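PDB 4MT5: mucus binding proteinn from Lactobacillus reuteri, which is a cell-surface protein that probably binds mucin in gastrointestinal mucus, represented here by the fifth Mub repeat, built on ubiquitin-like beta-grasp folds. Local coordinates for residues Met1-Val6 with Gln19-Gly24; Thr88-Ile93 with Thr108-Phe113; Glu28-Ser33 with Pro55-Gly60. All coordinates share one frame; numbering follows the deposited sequence.

Interaction 1. Residues Met1-Val6 with Gln19-Gly24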
# COMPACT_ATOMS: atom_id res chain seq x y z
N MET A 1 -18.81 35.55 34.94
CA MET A 1 -19.06 34.40 34.08
C MET A 1 -17.75 33.82 33.56
O MET A 1 -17.01 34.47 32.85
CB MET A 1 -19.99 34.76 32.91
CG MET A 1 -20.42 33.54 32.09
SD MET A 1 -22.17 33.08 32.29
CE MET A 1 -22.92 34.00 30.94
N GLN A 2 -17.48 32.57 33.92
CA GLN A 2 -16.21 31.96 33.60
C GLN A 2 -16.22 31.35 32.21
O GLN A 2 -17.27 31.25 31.57
CB GLN A 2 -15.88 30.91 34.64
CG GLN A 2 -16.09 31.40 36.04
CD GLN A 2 -15.35 32.69 36.29
OE1 GLN A 2 -14.15 32.79 36.03
NE2 GLN A 2 -16.08 33.70 36.78
N THR A 3 -15.04 30.96 31.76
CA THR A 3 -14.89 30.34 30.46
C THR A 3 -14.10 29.06 30.63
O THR A 3 -13.20 28.97 31.47
CB THR A 3 -14.21 31.29 29.45
OG1 THR A 3 -15.17 32.25 29.01
CG2 THR A 3 -13.71 30.54 28.25
N ALA A 4 -14.46 28.04 29.86
CA ALA A 4 -13.65 26.84 29.81
C ALA A 4 -13.59 26.38 28.37
O ALA A 4 -14.60 26.43 27.66
CB ALA A 4 -14.24 25.77 30.71
N TYR A 5 -12.41 25.96 27.92
CA TYR A 5 -12.21 25.56 26.53
C TYR A 5 -11.99 24.05 26.45
O TYR A 5 -11.27 23.48 27.27
CB TYR A 5 -11.00 26.27 25.91
CG TYR A 5 -11.14 27.76 25.70
CD1 TYR A 5 -12.09 28.28 24.83
CD2 TYR A 5 -10.29 28.65 26.35
CE1 TYR A 5 -12.21 29.66 24.63
CE2 TYR A 5 -10.40 30.02 26.16
CZ TYR A 5 -11.36 30.52 25.30
OH TYR A 5 -11.46 31.88 25.12
N VAL A 6 -12.58 23.41 25.45
CA VAL A 6 -12.33 22.00 25.20
C VAL A 6 -11.79 21.90 23.77
O VAL A 6 -12.49 22.24 22.82
CB VAL A 6 -13.61 21.17 25.38
CG1 VAL A 6 -13.35 19.71 25.09
CG2 VAL A 6 -14.14 21.32 26.80
N GLN A 19 -12.94 23.50 18.67
CA GLN A 19 -12.80 24.06 20.00
C GLN A 19 -14.13 24.55 20.54
O GLN A 19 -14.81 25.35 19.92
CB GLN A 19 -11.75 25.17 20.06
CG GLN A 19 -11.58 25.69 21.47
CD GLN A 19 -10.33 26.52 21.65
OE1 GLN A 19 -9.21 26.05 21.43
NE2 GLN A 19 -10.52 27.77 22.08
N ASP A 20 -14.49 24.03 21.71
CA ASP A 20 -15.74 24.40 22.35
C ASP A 20 -15.55 25.43 23.46
O ASP A 20 -14.81 25.22 24.42
CB ASP A 20 -16.46 23.16 22.88
CG ASP A 20 -16.93 22.25 21.76
OD1 ASP A 20 -16.75 22.61 20.58
OD2 ASP A 20 -17.49 21.17 22.07
N ASP A 21 -16.25 26.55 23.31
CA ASP A 21 -16.20 27.63 24.28
C ASP A 21 -17.40 27.51 25.23
O ASP A 21 -18.54 27.77 24.83
CB ASP A 21 -16.23 28.95 23.51
CG ASP A 21 -15.81 30.14 24.35
OD1 ASP A 21 -15.78 30.00 25.60
OD2 ASP A 21 -15.53 31.21 23.76
N LEU A 22 -17.16 27.12 26.47
CA LEU A 22 -18.26 26.97 27.42
C LEU A 22 -18.26 28.07 28.48
O LEU A 22 -17.20 28.48 28.95
CB LEU A 22 -18.20 25.61 28.10
CG LEU A 22 -18.45 24.46 27.13
CD1 LEU A 22 -17.26 23.54 27.09
CD2 LEU A 22 -19.69 23.71 27.57
N HIS A 23 -19.45 28.51 28.85
CA HIS A 23 -19.62 29.61 29.80
C HIS A 23 -20.52 29.23 30.94
O HIS A 23 -21.52 28.54 30.75
CB HIS A 23 -20.21 30.81 29.09
CG HIS A 23 -19.43 31.25 27.90
ND1 HIS A 23 -18.30 32.03 28.01
CD2 HIS A 23 -19.59 30.99 26.58
CE1 HIS A 23 -17.81 32.25 26.80
NE2 HIS A 23 -18.57 31.63 25.92
N GLY A 24 -20.19 29.70 32.14
CA GLY A 24 -20.98 29.40 33.32
C GLY A 24 -20.44 30.07 34.56
O GLY A 24 -19.42 30.74 34.50

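Interaction 2. Residues Thr88-Ile93 with Thr108-Phe113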
# COMPACT_ATOMS: atom_id res chain seq x y z
N THR A 88 2.87 -8.06 -12.83
CA THR A 88 3.31 -9.30 -13.46
C THR A 88 4.20 -9.11 -14.70
O THR A 88 3.82 -8.45 -15.66
CB THR A 88 2.12 -10.20 -13.80
OG1 THR A 88 1.53 -10.66 -12.59
CG2 THR A 88 2.58 -11.41 -14.61
N VAL A 89 5.39 -9.70 -14.66
CA VAL A 89 6.28 -9.64 -15.80
C VAL A 89 6.46 -11.04 -16.38
O VAL A 89 6.89 -11.97 -15.69
CB VAL A 89 7.64 -9.04 -15.44
CG1 VAL A 89 8.51 -8.95 -16.65
CG2 VAL A 89 7.44 -7.66 -14.85
N THR A 90 6.09 -11.19 -17.64
CA THR A 90 6.15 -12.49 -18.28
C THR A 90 7.21 -12.52 -19.37
O THR A 90 7.63 -11.48 -19.89
CB THR A 90 4.76 -12.94 -18.84
OG1 THR A 90 4.29 -11.98 -19.79
CG2 THR A 90 3.74 -13.08 -17.73
N GLU A 91 7.66 -13.73 -19.70
CA GLU A 91 8.60 -13.92 -20.79
C GLU A 91 8.06 -14.96 -21.76
O GLU A 91 7.58 -16.03 -21.34
CB GLU A 91 9.95 -14.38 -20.26
CG GLU A 91 10.96 -14.76 -21.33
CD GLU A 91 12.16 -15.47 -20.75
OE1 GLU A 91 11.98 -16.60 -20.25
OE2 GLU A 91 13.28 -14.90 -20.79
N THR A 92 8.13 -14.65 -23.04
CA THR A 92 7.65 -15.55 -24.08
C THR A 92 8.72 -15.83 -25.13
O THR A 92 9.33 -14.91 -25.69
CB THR A 92 6.39 -14.98 -24.77
OG1 THR A 92 5.38 -14.71 -23.79
CG2 THR A 92 5.85 -15.98 -25.78
N ILE A 93 8.97 -17.12 -25.37
CA ILE A 93 9.85 -17.54 -26.44
C ILE A 93 9.04 -18.13 -27.58
O ILE A 93 8.28 -19.07 -27.38
CB ILE A 93 10.85 -18.60 -25.98
CG1 ILE A 93 11.60 -18.11 -24.75
CG2 ILE A 93 11.85 -18.87 -27.08
CD1 ILE A 93 12.33 -16.81 -24.99
N THR A 108 6.85 -20.20 -21.98
CA THR A 108 6.30 -19.06 -21.28
C THR A 108 6.52 -19.20 -19.77
O THR A 108 6.22 -20.23 -19.16
CB THR A 108 4.82 -18.81 -21.70
OG1 THR A 108 4.53 -17.41 -21.63
CG2 THR A 108 3.82 -19.60 -20.85
N THR A 109 7.11 -18.16 -19.18
CA THR A 109 7.35 -18.15 -17.74
C THR A 109 6.94 -16.80 -17.13
O THR A 109 7.28 -15.74 -17.66
CB THR A 109 8.82 -18.51 -17.41
OG1 THR A 109 9.69 -17.56 -18.03
CG2 THR A 109 9.17 -19.90 -17.93
N ALA A 110 6.21 -16.83 -16.02
CA ALA A 110 5.70 -15.61 -15.43
C ALA A 110 6.28 -15.35 -14.04
O ALA A 110 6.57 -16.29 -13.30
CB ALA A 110 4.18 -15.65 -15.37
N VAL A 111 6.45 -14.08 -13.70
CA VAL A 111 6.74 -13.71 -12.32
C VAL A 111 5.78 -12.61 -11.87
O VAL A 111 5.58 -11.63 -12.58
CB VAL A 111 8.22 -13.28 -12.10
CG1 VAL A 111 8.60 -12.16 -13.03
CG2 VAL A 111 8.45 -12.88 -10.65
N THR A 112 5.16 -12.81 -10.71
CA THR A 112 4.26 -11.83 -10.14
C THR A 112 4.89 -11.21 -8.89
O THR A 112 5.21 -11.93 -7.94
CB THR A 112 2.90 -12.45 -9.75
OG1 THR A 112 2.20 -12.87 -10.93
CG2 THR A 112 2.03 -11.45 -9.01
N PHE A 113 5.06 -9.89 -8.91
CA PHE A 113 5.55 -9.16 -7.76
C PHE A 113 4.34 -8.67 -6.97
O PHE A 113 3.42 -8.11 -7.55
CB PHE A 113 6.39 -7.97 -8.20
CG PHE A 113 7.70 -8.36 -8.81
CD1 PHE A 113 8.81 -8.58 -8.02
CD2 PHE A 113 7.83 -8.51 -10.18
CE1 PHE A 113 10.02 -8.94 -8.57
CE2 PHE A 113 9.04 -8.87 -10.75
CZ PHE A 113 10.14 -9.08 -9.94
O HOH W 1 9.83 -17.94 -21.21

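Interaction 3. Residues Glu28-Ser33 with Pro55-Gly60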
# COMPACT_ATOMS: atom_id res chain seq x y z
N GLU A 28 -20.19 25.65 39.34
CA GLU A 28 -21.18 24.75 38.76
C GLU A 28 -20.56 23.76 37.77
O GLU A 28 -19.45 23.96 37.27
CB GLU A 28 -22.39 25.51 38.19
CG GLU A 28 -22.08 26.51 37.08
CD GLU A 28 -23.27 27.43 36.76
OE1 GLU A 28 -24.09 27.66 37.69
OE2 GLU A 28 -23.39 27.90 35.59
N THR A 29 -21.27 22.67 37.52
CA THR A 29 -20.72 21.63 36.67
C THR A 29 -20.86 22.01 35.20
O THR A 29 -21.92 22.44 34.76
CB THR A 29 -21.39 20.27 36.96
OG1 THR A 29 -21.25 19.97 38.35
CG2 THR A 29 -20.73 19.16 36.15
N ILE A 30 -19.77 21.89 34.46
CA ILE A 30 -19.79 22.24 33.05
C ILE A 30 -20.69 21.24 32.35
O ILE A 30 -20.39 20.05 32.39
CB ILE A 30 -18.39 22.22 32.43
CG1 ILE A 30 -17.44 23.01 33.32
CG2 ILE A 30 -18.43 22.82 31.06
CD1 ILE A 30 -16.06 23.11 32.80
N PRO A 31 -21.80 21.72 31.75
CA PRO A 31 -22.84 20.91 31.08
C PRO A 31 -22.36 20.37 29.73
O PRO A 31 -22.86 20.78 28.68
CB PRO A 31 -23.98 21.90 30.88
CG PRO A 31 -23.29 23.20 30.72
CD PRO A 31 -22.10 23.16 31.63
N TYR A 32 -21.43 19.43 29.78
CA TYR A 32 -20.69 19.04 28.60
C TYR A 32 -20.05 17.68 28.78
O TYR A 32 -19.73 17.27 29.89
CB TYR A 32 -19.60 20.07 28.37
CG TYR A 32 -18.81 19.90 27.10
CD1 TYR A 32 -19.29 20.39 25.90
CD2 TYR A 32 -17.57 19.29 27.11
CE1 TYR A 32 -18.57 20.26 24.74
CE2 TYR A 32 -16.84 19.16 25.94
CZ TYR A 32 -17.34 19.64 24.76
OH TYR A 32 -16.62 19.51 23.60
N SER A 33 -19.88 16.98 27.66
CA SER A 33 -19.16 15.72 27.64
C SER A 33 -18.38 15.63 26.33
O SER A 33 -18.79 16.22 25.33
CB SER A 33 -20.14 14.54 27.75
OG SER A 33 -19.50 13.32 27.42
N PRO A 55 -15.85 14.13 33.36
CA PRO A 55 -17.19 14.46 33.85
C PRO A 55 -17.14 14.79 35.34
O PRO A 55 -16.42 14.14 36.11
CB PRO A 55 -17.96 13.15 33.63
CG PRO A 55 -16.90 12.09 33.70
CD PRO A 55 -15.74 12.72 32.97
N GLY A 56 -17.91 15.80 35.74
CA GLY A 56 -17.84 16.28 37.10
C GLY A 56 -16.96 17.52 37.22
O GLY A 56 -16.85 18.10 38.30
N THR A 57 -16.31 17.89 36.12
CA THR A 57 -15.51 19.11 36.07
C THR A 57 -16.36 20.37 36.22
O THR A 57 -17.31 20.57 35.47
CB THR A 57 -14.75 19.23 34.75
OG1 THR A 57 -13.68 18.27 34.72
CG2 THR A 57 -14.19 20.64 34.62
N LYS A 58 -16.00 21.21 37.19
CA LYS A 58 -16.72 22.46 37.41
C LYS A 58 -15.97 23.67 36.82
O LYS A 58 -14.82 23.54 36.37
CB LYS A 58 -16.96 22.65 38.91
CG LYS A 58 -17.66 21.45 39.53
CD LYS A 58 -17.89 21.57 41.04
CE LYS A 58 -16.57 21.42 41.80
NZ LYS A 58 -16.74 21.18 43.27
N PHE A 59 -16.63 24.83 36.80
CA PHE A 59 -15.97 26.08 36.46
C PHE A 59 -15.21 26.57 37.69
O PHE A 59 -15.75 26.59 38.79
CB PHE A 59 -16.99 27.17 36.07
CG PHE A 59 -17.73 26.90 34.78
CD1 PHE A 59 -17.11 27.09 33.55
CD2 PHE A 59 -19.06 26.49 34.80
CE1 PHE A 59 -17.80 26.85 32.36
CE2 PHE A 59 -19.75 26.24 33.62
CZ PHE A 59 -19.12 26.43 32.39
N GLY A 60 -13.96 26.97 37.48
CA GLY A 60 -13.15 27.64 38.50
C GLY A 60 -13.03 29.12 38.17
O GLY A 60 -14.04 29.78 37.94
O HOH W 2 -19.03 17.70 33.81

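Interaction 1. Residues Met1-Val6 with Gln19-Gly24
Tyr5 sets one side of its ring against Gln19 and Asp21 of the facing strand. Its CG is anti to the carbonyl carbon (chi1 -68°), and the CD1-CE1 side of the ring is the one that meets the partner. Gln19 CG is anti to its backbone N and the chain runs on extended, carrying NE2 to 3.2 Å from Tyr5 CD1, with amide and ring planes 49° apart. The Asp21 carboxylate lies alongside the ring, its CG 3.6 Å from Tyr5 CE1, while OD1 reaches Thr3 CG2 at 3.4 Å. That same methyl covers one face of the Tyr5 ring, offset toward the rim. The other branch of Thr3, OG1, lies beside the imidazole of His23, 3.3 Å from ND1. The two strands form the antiparallel beta hairpin 2-10/16-24 of the mucin binding domain, part of its ubiquitin-like beta-grasp fold. Gln2-Gly24, Ala4-Leu22 and Val6-Asp20 are the hydrogen-bonded pairs; Leu22 N reaches Ala4 O at 2.9 Å, whereas Gly24 N to Gln2 O is weak. CA-H...O contacts from Thr3, Tyr5, Gln19 and His23 supplement this ladder. On the face that carries Ala4, Val6 and Leu22, Val6 CG2 packs on Leu22 CD1 at 3.8 Å, and Tyr32 touches both residues. Asp20, on this face too, directs its carboxylate to Arg18 in a salt bridge and probably to the Tyr32 hydroxyl. At the open end of the hairpin, Met1 lies against Gly24, its SD 3.9 Å from Gly24 N.

Interaction 2. Residues Thr88-Ile93 with Thr108-Phe113
Thr90 rests its methyl on Ala110, CG2 lying 3.5 Å from CB. The hydroxyl of Thr90 takes the crowded position between backbone N and carbonyl carbon (chi1 59°), which leaves CG2 as the branch that meets the alanine. Farther along the same face, Thr88 and Thr112 join hydroxyl to hydroxyl, OG1 to OG1 at 2.8 Å, either being able to donate. Toward the other end, Thr92 and Thr108 run side by side, and Thr108 OG1 makes a weak hydrogen bond to Glu91 O. The strands belong to the antiparallel beta hairpin 85-96/104-120 of the Muc B2-like domain, with Val89-Val111 and Glu91-Thr109 as hydrogen-bonded pairs; Val111 N meets Val89 O at 2.9 Å. Strand 174-182 pairs in parallel with the first of them through Thr90 and Thr92, consistent with a beta-grasp sheet. On the reverse face, Val111 turns CG1 toward Val89, 4.1 Å from its CB, and lays CG2 over one face of the Phe113 ring, offset toward the rim. Val167 of strand 161-167 touches both valines. Beside them Glu91, extended beyond CG, lies alongside Thr109, with OE1 3.3 Å from OG1. A water sits within hydrogen-bonding distance of three oxygens, Glu91 OE1 at 2.7 Å, Glu91 O at 3.0 Å and Thr109 OG1 at 3.2 Å. Phe144 of strand 142-148 touches both Glu91 and Thr109.

Interaction 3. Residues Glu28-Ser33 with Pro55-Gly60
Ile30 and Phe59 carry the apolar side of this contact between two loops. Ile30 CG1 stands directly over the ring centre of Phe59, 3.8 Å from the centroid and 5° off the normal, a CH-pi contact. With CG1 anti to the carbonyl carbon (chi1 -49°) and the chain extended beyond it, CD1 reaches Thr57 CG2 at 3.6 Å, while CG2 touches Phe59 CZ at 3.9 Å. The aliphatic part of Glu28 joins in, its CG 3.8 Å from Phe59 CD2, with the carboxylate turned to the backbone N of Tyr25. An alanine in place of Phe59 would take away the ring under Ile30 CG1 and beside Glu28 CG, and would probably open a gap between the loops. Two backbone hydrogen bonds flank the Thr29-Lys58 bridge: Phe59 N to Glu28 O and the nearly straight Ile30 N to Thr57 O, each 3.0 Å long. Lys58 CA makes a further CA-H...O contact to Glu28 O. Polar bridging continues through a water that donates to Ile30 O and accepts from Gly56 N at 2.9 Å. Pro31 is the centre of an inverse gamma turn. Gly56, at phi 98°, has backbone angles at which a side chain would jam against the preceding carbonyl. Thr57 OG1 bonds back to Lys54 O. Residues 28-33 link strand 16-24 to helix 35-42, where Ser33 OG caps Ala35 N, and residues 55-60 lead from strand 46-51 toward strand 65-77. Ile30 and Phe59 both rest on Ala4 of strand 2-10, and Ile30 also meets Leu22 of strand 16-24, so the joined loops cover one face of that hairpin.

How the interactions relate
Interactions 1 and 3 share the mucin binding domain and touch: the Phe59 ring packs on His23 and Gly24, and Tyr32 probably bonds to Asp20. Interaction 2 lies in the Muc B2-like domain, about 44 Å from interaction 1 between nearest atoms, on the opposite side of the chain's centre. Both 1-6/19-24 and 88-93/108-113 are hairpin ladders with one more polar face, but the first sets a tyrosine against an amide and a carboxylate, with an imidazole beside a threonine, the second chiefly threonines. Interaction 3 joins loops through two backbone bonds and an isoleucine-phenylalanine pair. All three are partly buried, with Ala4, Val89, Val111, Ile30 and Phe59 on the inner side.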